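Local coordinates for protein ribulose bisphosphate carboxylase (Pyrococcus horikoshii, PDB 2D69) that probably catalyses the magnesium-dependent carboxylation of ribulose 1,5-bisphosphate into two molecules of 3-phosphoglycerate, as part of an archaeal AMP degradation pathway, at residues Q141-F146 with G246-I251; V28-E33 with G44-E49. All coordinates share one frame; numbering follows the deposited sequence.

Contact 1. Residues Q141-F146 with G246-I251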
loop_
_atom_site.group_PDB
_atom_site.type_symbol
_atom_site.label_atom_id
_atom_site.label_comp_id
_atom_site.label_asym_id
_atom_site.label_seq_id
_atom_site.Cartn_x
_atom_site.Cartn_y
_atom_site.Cartn_z
ATOM N N GLN A 141 -1.219 -5.422 -38.003
ATOM C CA GLN A 141 -1.960 -4.181 -38.215
ATOM C C GLN A 141 -1.729 -3.195 -37.093
ATOM O O GLN A 141 -1.585 -2.061 -37.347
ATOM C CB GLN A 141 -3.474 -4.414 -38.494
ATOM C CG GLN A 141 -3.725 -5.140 -39.898
ATOM C CD GLN A 141 -2.888 -4.573 -41.096
ATOM O OE1 GLN A 141 -2.901 -3.356 -41.373
ATOM N NE2 GLN A 141 -2.176 -5.455 -41.787
ATOM N N GLY A 142 -1.563 -3.661 -35.869
ATOM C CA GLY A 142 -1.276 -2.752 -34.767
ATOM C C GLY A 142 0.063 -2.046 -34.902
ATOM O O GLY A 142 0.161 -0.835 -34.676
ATOM N N ILE A 143 1.093 -2.807 -35.274
ATOM C CA ILE A 143 2.420 -2.262 -35.471
ATOM C C ILE A 143 2.391 -1.352 -36.643
ATOM O O ILE A 143 2.921 -0.241 -36.582
ATOM C CB ILE A 143 3.456 -3.390 -35.643
ATOM C CG1 ILE A 143 3.756 -4.042 -34.275
ATOM C CG2 ILE A 143 4.775 -2.882 -36.293
ATOM C CD1 ILE A 143 4.307 -5.425 -34.392
ATOM N N ARG A 144 1.754 -1.767 -37.729
ATOM C CA ARG A 144 1.722 -0.867 -38.894
ATOM C C ARG A 144 1.098 0.447 -38.539
ATOM O O ARG A 144 1.530 1.504 -39.032
ATOM C CB ARG A 144 0.981 -1.492 -40.071
ATOM C CG ARG A 144 1.765 -2.557 -40.834
ATOM C CD ARG A 144 1.166 -2.882 -42.212
ATOM N NE ARG A 144 2.003 -3.802 -42.942
ATOM C CZ ARG A 144 3.146 -3.500 -43.520
ATOM N NH1 ARG A 144 3.637 -2.270 -43.497
ATOM N NH2 ARG A 144 3.827 -4.432 -44.124
ATOM N N GLU A 145 0.059 0.394 -37.704
ATOM C CA GLU A 145 -0.635 1.610 -37.266
ATOM C C GLU A 145 0.240 2.558 -36.422
ATOM O O GLU A 145 0.298 3.781 -36.688
ATOM C CB GLU A 145 -1.893 1.251 -36.505
ATOM C CG GLU A 145 -2.664 2.427 -35.938
ATOM C CD GLU A 145 -3.921 2.018 -35.151
ATOM O OE1 GLU A 145 -3.849 1.131 -34.245
ATOM O OE2 GLU A 145 -4.978 2.629 -35.405
ATOM N N PHE A 146 0.947 2.034 -35.434
ATOM C CA PHE A 146 1.739 2.919 -34.553
ATOM C C PHE A 146 3.056 3.321 -35.178
ATOM O O PHE A 146 3.629 4.343 -34.816
ATOM C CB PHE A 146 1.824 2.380 -33.079
ATOM C CG PHE A 146 2.767 1.249 -32.836
ATOM C CD1 PHE A 146 2.289 0.054 -32.271
ATOM C CD2 PHE A 146 4.121 1.390 -33.057
ATOM C CE1 PHE A 146 3.157 -1.009 -31.972
ATOM C CE2 PHE A 146 5.004 0.335 -32.797
ATOM C CZ PHE A 146 4.521 -0.879 -32.243
ATOM N N GLY A 246 8.439 4.243 -25.129
ATOM C CA GLY A 246 8.634 3.145 -26.057
ATOM C C GLY A 246 7.397 2.316 -26.265
ATOM O O GLY A 246 6.564 2.175 -25.350
ATOM N N GLN A 247 7.277 1.725 -27.453
ATOM C CA GLN A 247 6.178 0.812 -27.747
ATOM C C GLN A 247 6.587 -0.598 -28.065
ATOM O O GLN A 247 5.738 -1.389 -28.458
ATOM C CB GLN A 247 5.265 1.356 -28.865
ATOM C CG GLN A 247 4.691 2.737 -28.548
ATOM C CD GLN A 247 3.696 3.324 -29.596
ATOM O OE1 GLN A 247 4.116 4.056 -30.503
ATOM N NE2 GLN A 247 2.383 3.078 -29.409
ATOM N N TYR A 248 7.869 -0.929 -27.910
ATOM C CA TYR A 248 8.392 -2.280 -28.152
ATOM C C TYR A 248 9.393 -2.743 -27.082
ATOM O O TYR A 248 10.183 -1.976 -26.582
ATOM C CB TYR A 248 9.193 -2.266 -29.460
ATOM C CG TYR A 248 8.582 -2.569 -30.827
ATOM C CD1 TYR A 248 8.516 -1.563 -31.835
ATOM C CD2 TYR A 248 8.239 -3.833 -31.181
ATOM C CE1 TYR A 248 8.133 -1.876 -33.131
ATOM C CE2 TYR A 248 7.802 -4.140 -32.466
ATOM C CZ TYR A 248 7.764 -3.158 -33.439
ATOM O OH TYR A 248 7.387 -3.501 -34.698
ATOM N N VAL A 249 9.343 -4.021 -26.737
ATOM C CA VAL A 249 10.436 -4.693 -26.047
ATOM C C VAL A 249 10.770 -5.946 -26.810
ATOM O O VAL A 249 9.896 -6.565 -27.442
ATOM C CB VAL A 249 10.072 -5.008 -24.568
ATOM C CG1 VAL A 249 9.767 -3.740 -23.851
ATOM C CG2 VAL A 249 8.841 -5.917 -24.449
ATOM N N MET A 250 12.035 -6.361 -26.689
ATOM C CA MET A 250 12.544 -7.552 -27.274
ATOM C C MET A 250 12.816 -8.538 -26.140
ATOM O O MET A 250 13.366 -8.175 -25.092
ATOM C CB MET A 250 13.847 -7.261 -28.015
ATOM C CG MET A 250 14.758 -8.529 -28.217
ATOM S SD MET A 250 16.157 -8.067 -29.280
ATOM C CE MET A 250 17.284 -9.192 -28.691
ATOM N N ILE A 251 12.401 -9.761 -26.340
ATOM C CA ILE A 251 12.644 -10.809 -25.368
ATOM C C ILE A 251 13.256 -11.990 -26.114
ATOM O O ILE A 251 12.748 -12.383 -27.146
ATOM C CB ILE A 251 11.337 -11.221 -24.675
ATOM C CG1 ILE A 251 10.681 -10.033 -23.939
ATOM C CG2 ILE A 251 11.586 -12.320 -23.663
ATOM C CD1 ILE A 251 9.320 -10.352 -23.316
HETATM O O HOH W 1 3.433 5.831 -32.491
#
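F146 sends its CE2–CZ edge against the ring of Y248 in an offset edge-to-face pair, the planes at 80° and the centroids 5.5 Å apart. The nearest approach is F146 CE2 to Y248 CE1, 3.8 Å. One face of the F146 ring carries Q247: its CB makes a CH-pi contact 4.2 Å from the ring centroid, and the extended chain runs on over the ring toward CB of F146, its amide plane tilted 36° from the ring. With CG between the backbone N and the carbonyl carbon (chi1 77°), F146 turns the ring back along its own helix, so that the opposite face lies against CA of I143, one turn earlier. I143 meets Y248 at its hydroxyl end, where CG2 comes within 3.1 Å of OH, a tight approach, and CD1 lies 3.6 Å from the same oxygen. A water bridges the helix backbone and the glutamine side chain, donating to F146 O and to Q247 OE1, each at 2.8 Å. The fold here is the eight-stranded alpha/beta barrel of the RuBisCO catalytic domain: Y248 starts barrel strand 248-252, and helix 139-147, which precedes the first barrel strand 154-157, packs against that start. Replacing F146 by an alanine would probably leave the Y248 face and the Q247 chain without their aromatic partner and open a gap between helix 139-147 and the start of strand 248-252. Further out, Q309 hydrogen-bonds the Y248 hydroxyl, L224 of the adjacent strand 222-224 and L184 of the next one, 184-186, touch its side chain, and F138 adds a second edge-to-face partner for F146. On the helix, R144 forms a salt bridge with D366, while E145 pairs with R208 of a second subunit.

Contact 2. Residues V28-E33 with G44-E49; sequences VEYYFE and GRIASE
The Y30 ring is covered on both faces: CG2 of I46 stands over one, 3.7 Å from the centroid and 16° off the ring normal, and CG1 of V28 lies over the rim of the other. The methyl makes a CH-pi contact, nearest at Y30 CE2, 3.6 Å away. The second aromatic, F32, meets the other branch of I46 obliquely, with CD1 of the isoleucine 3.8 Å from CD1 of the ring. Because I46 sets CG2 anti to its backbone N and CG1 beside that N (chi1 -59°), its two branches divide between the rings. Y30 and F32 both start toward helix 39-49, whereas Y31 between them starts away from it, and Y31 OH donates to E33 OE2 at 2.5 Å, on the lone pair anti to the other carboxylate oxygen. The helix thus packs on one face of the antiparallel strands 81-88, 26-34 and 115-124 of the N-terminal domain, where I86, L115 and L118 also touch I46. The Y30 hydroxyl is hydrogen-bonded to V105 O. No hydrogen bond joins the two segments; apolar packing does, chiefly one isoleucine's methyls on two rings, which depends on fit of shape more than on direction.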
loop_
_atom_site.group_PDB
_atom_site.type_symbol
_atom_site.label_atom_id
_atom_site.label_comp_id
_atom_site.label_asym_id
_atom_site.label_seq_id
_atom_site.Cartn_x
_atom_site.Cartn_y
_atom_site.Cartn_z
ATOM N N VAL A 28 -1.961 -33.437 -31.393
ATOM C CA VAL A 28 -0.543 -33.229 -31.553
ATOM C C VAL A 28 -0.020 -34.216 -32.602
ATOM O O VAL A 28 -0.413 -35.388 -32.617
ATOM C CB VAL A 28 0.189 -33.410 -30.210
ATOM C CG1 VAL A 28 1.669 -33.233 -30.401
ATOM C CG2 VAL A 28 -0.369 -32.469 -29.173
ATOM N N GLU A 29 0.827 -33.719 -33.493
ATOM C CA GLU A 29 1.445 -34.530 -34.513
ATOM C C GLU A 29 2.905 -34.738 -34.150
ATOM O O GLU A 29 3.625 -33.766 -33.893
ATOM C CB GLU A 29 1.303 -33.881 -35.887
ATOM C CG GLU A 29 -0.083 -33.327 -36.190
ATOM C CD GLU A 29 -0.243 -32.844 -37.620
ATOM O OE1 GLU A 29 -0.695 -31.703 -37.822
ATOM O OE2 GLU A 29 0.081 -33.616 -38.543
ATOM N N TYR A 30 3.325 -35.998 -34.133
ATOM C CA TYR A 30 4.686 -36.392 -33.857
ATOM C C TYR A 30 5.299 -37.195 -35.013
ATOM O O TYR A 30 4.648 -38.052 -35.640
ATOM C CB TYR A 30 4.746 -37.268 -32.599
ATOM C CG TYR A 30 4.310 -36.641 -31.279
ATOM C CD1 TYR A 30 5.218 -35.902 -30.496
ATOM C CD2 TYR A 30 3.008 -36.807 -30.788
ATOM C CE1 TYR A 30 4.836 -35.311 -29.287
ATOM C CE2 TYR A 30 2.604 -36.229 -29.562
ATOM C CZ TYR A 30 3.529 -35.501 -28.811
ATOM O OH TYR A 30 3.171 -34.955 -27.590
ATOM N N TYR A 31 6.576 -36.956 -35.275
ATOM C CA TYR A 31 7.403 -37.908 -36.030
ATOM C C TYR A 31 8.181 -38.780 -35.041
ATOM O O TYR A 31 8.707 -38.282 -34.056
ATOM C CB TYR A 31 8.418 -37.147 -36.906
ATOM C CG TYR A 31 9.488 -38.051 -37.514
ATOM C CD1 TYR A 31 10.724 -38.196 -36.913
ATOM C CD2 TYR A 31 9.222 -38.786 -38.640
ATOM C CE1 TYR A 31 11.714 -39.072 -37.461
ATOM C CE2 TYR A 31 10.190 -39.646 -39.215
ATOM C CZ TYR A 31 11.437 -39.787 -38.611
ATOM O OH TYR A 31 12.395 -40.638 -39.142
ATOM N N PHE A 32 8.351 -40.068 -35.311
ATOM C CA PHE A 32 9.191 -40.851 -34.413
ATOM C C PHE A 32 9.811 -42.040 -35.115
ATOM O O PHE A 32 9.417 -42.371 -36.208
ATOM C CB PHE A 32 8.389 -41.311 -33.154
ATOM C CG PHE A 32 7.358 -42.368 -33.448
ATOM C CD1 PHE A 32 6.077 -42.000 -33.799
ATOM C CD2 PHE A 32 7.675 -43.720 -33.388
ATOM C CE1 PHE A 32 5.122 -42.980 -34.099
ATOM C CE2 PHE A 32 6.726 -44.686 -33.692
ATOM C CZ PHE A 32 5.444 -44.303 -34.042
ATOM N N GLU A 33 10.809 -42.644 -34.473
ATOM C CA GLU A 33 11.421 -43.890 -34.917
ATOM C C GLU A 33 11.448 -44.820 -33.682
ATOM O O GLU A 33 11.981 -44.415 -32.648
ATOM C CB GLU A 33 12.853 -43.625 -35.435
ATOM C CG GLU A 33 12.916 -42.529 -36.519
ATOM C CD GLU A 33 14.327 -42.077 -36.881
ATOM O OE1 GLU A 33 15.301 -42.584 -36.256
ATOM O OE2 GLU A 33 14.454 -41.186 -37.778
ATOM N N GLY A 44 1.813 -45.588 -28.744
ATOM C CA GLY A 44 1.138 -45.760 -27.476
ATOM C C GLY A 44 1.919 -45.144 -26.326
ATOM O O GLY A 44 1.348 -44.417 -25.531
ATOM N N ARG A 45 3.224 -45.400 -26.271
ATOM C CA ARG A 45 4.091 -44.823 -25.272
ATOM C C ARG A 45 4.038 -43.288 -25.292
ATOM O O ARG A 45 4.015 -42.626 -24.234
ATOM C CB ARG A 45 5.521 -45.287 -25.510
ATOM C CG ARG A 45 5.723 -46.736 -25.043
ATOM C CD ARG A 45 7.084 -47.287 -25.394
ATOM N NE ARG A 45 7.222 -48.726 -25.051
ATOM C CZ ARG A 45 7.742 -49.192 -23.909
ATOM N NH1 ARG A 45 8.166 -48.369 -22.951
ATOM N NH2 ARG A 45 7.815 -50.516 -23.698
ATOM N N ILE A 46 4.003 -42.713 -26.486
ATOM C CA ILE A 46 3.877 -41.247 -26.568
ATOM C C ILE A 46 2.544 -40.777 -25.945
ATOM O O ILE A 46 2.515 -39.808 -25.157
ATOM C CB ILE A 46 4.015 -40.747 -28.007
ATOM C CG1 ILE A 46 5.378 -41.172 -28.557
ATOM C CG2 ILE A 46 3.939 -39.191 -28.018
ATOM C CD1 ILE A 46 5.472 -41.162 -30.098
ATOM N N ALA A 47 1.456 -41.464 -26.297
ATOM C CA ALA A 47 0.089 -41.039 -25.894
ATOM C C ALA A 47 -0.066 -41.179 -24.372
ATOM O O ALA A 47 -0.643 -40.335 -23.645
ATOM C CB ALA A 47 -0.942 -41.885 -26.651
ATOM N N SER A 48 0.496 -42.273 -23.904
ATOM C CA SER A 48 0.512 -42.628 -22.499
ATOM C C SER A 48 1.256 -41.613 -21.602
ATOM O O SER A 48 0.721 -41.096 -20.612
ATOM C CB SER A 48 1.224 -43.975 -22.387
ATOM O OG SER A 48 1.207 -44.312 -21.064
ATOM N N GLU A 49 2.500 -41.332 -21.957
ATOM C CA GLU A 49 3.356 -40.524 -21.144
ATOM C C GLU A 49 2.893 -39.047 -21.227
ATOM O O GLU A 49 3.101 -38.277 -20.294
ATOM C CB GLU A 49 4.800 -40.733 -21.566
ATOM C CG GLU A 49 5.835 -40.015 -20.711
ATOM C CD GLU A 49 5.987 -40.606 -19.312
ATOM O OE1 GLU A 49 5.589 -41.801 -19.110
ATOM O OE2 GLU A 49 6.496 -39.857 -18.429
#

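Overall arrangement
Contact 2 lies in the N-terminal domain and precedes contact 1, in the catalytic barrel, along the chain. They lie on opposite sides of the chain's centre, their own centres 38 Å apart and their nearest atoms about 24 Å apart, without touching. Contact 1 is the nearer to the predicted active site of its own chain: the Y248 side chain is about 9 Å from that of K186, which is predicted to bind magnesium once carbamylated but is unmodified here, and about 11 Å from that of H311, predicted to bind substrate. Contact 2 lies away from those sites, yet E49 packs on E189, a predicted magnesium ligand, of a third subunit, consistent with RuBisCO active sites lying between subunits.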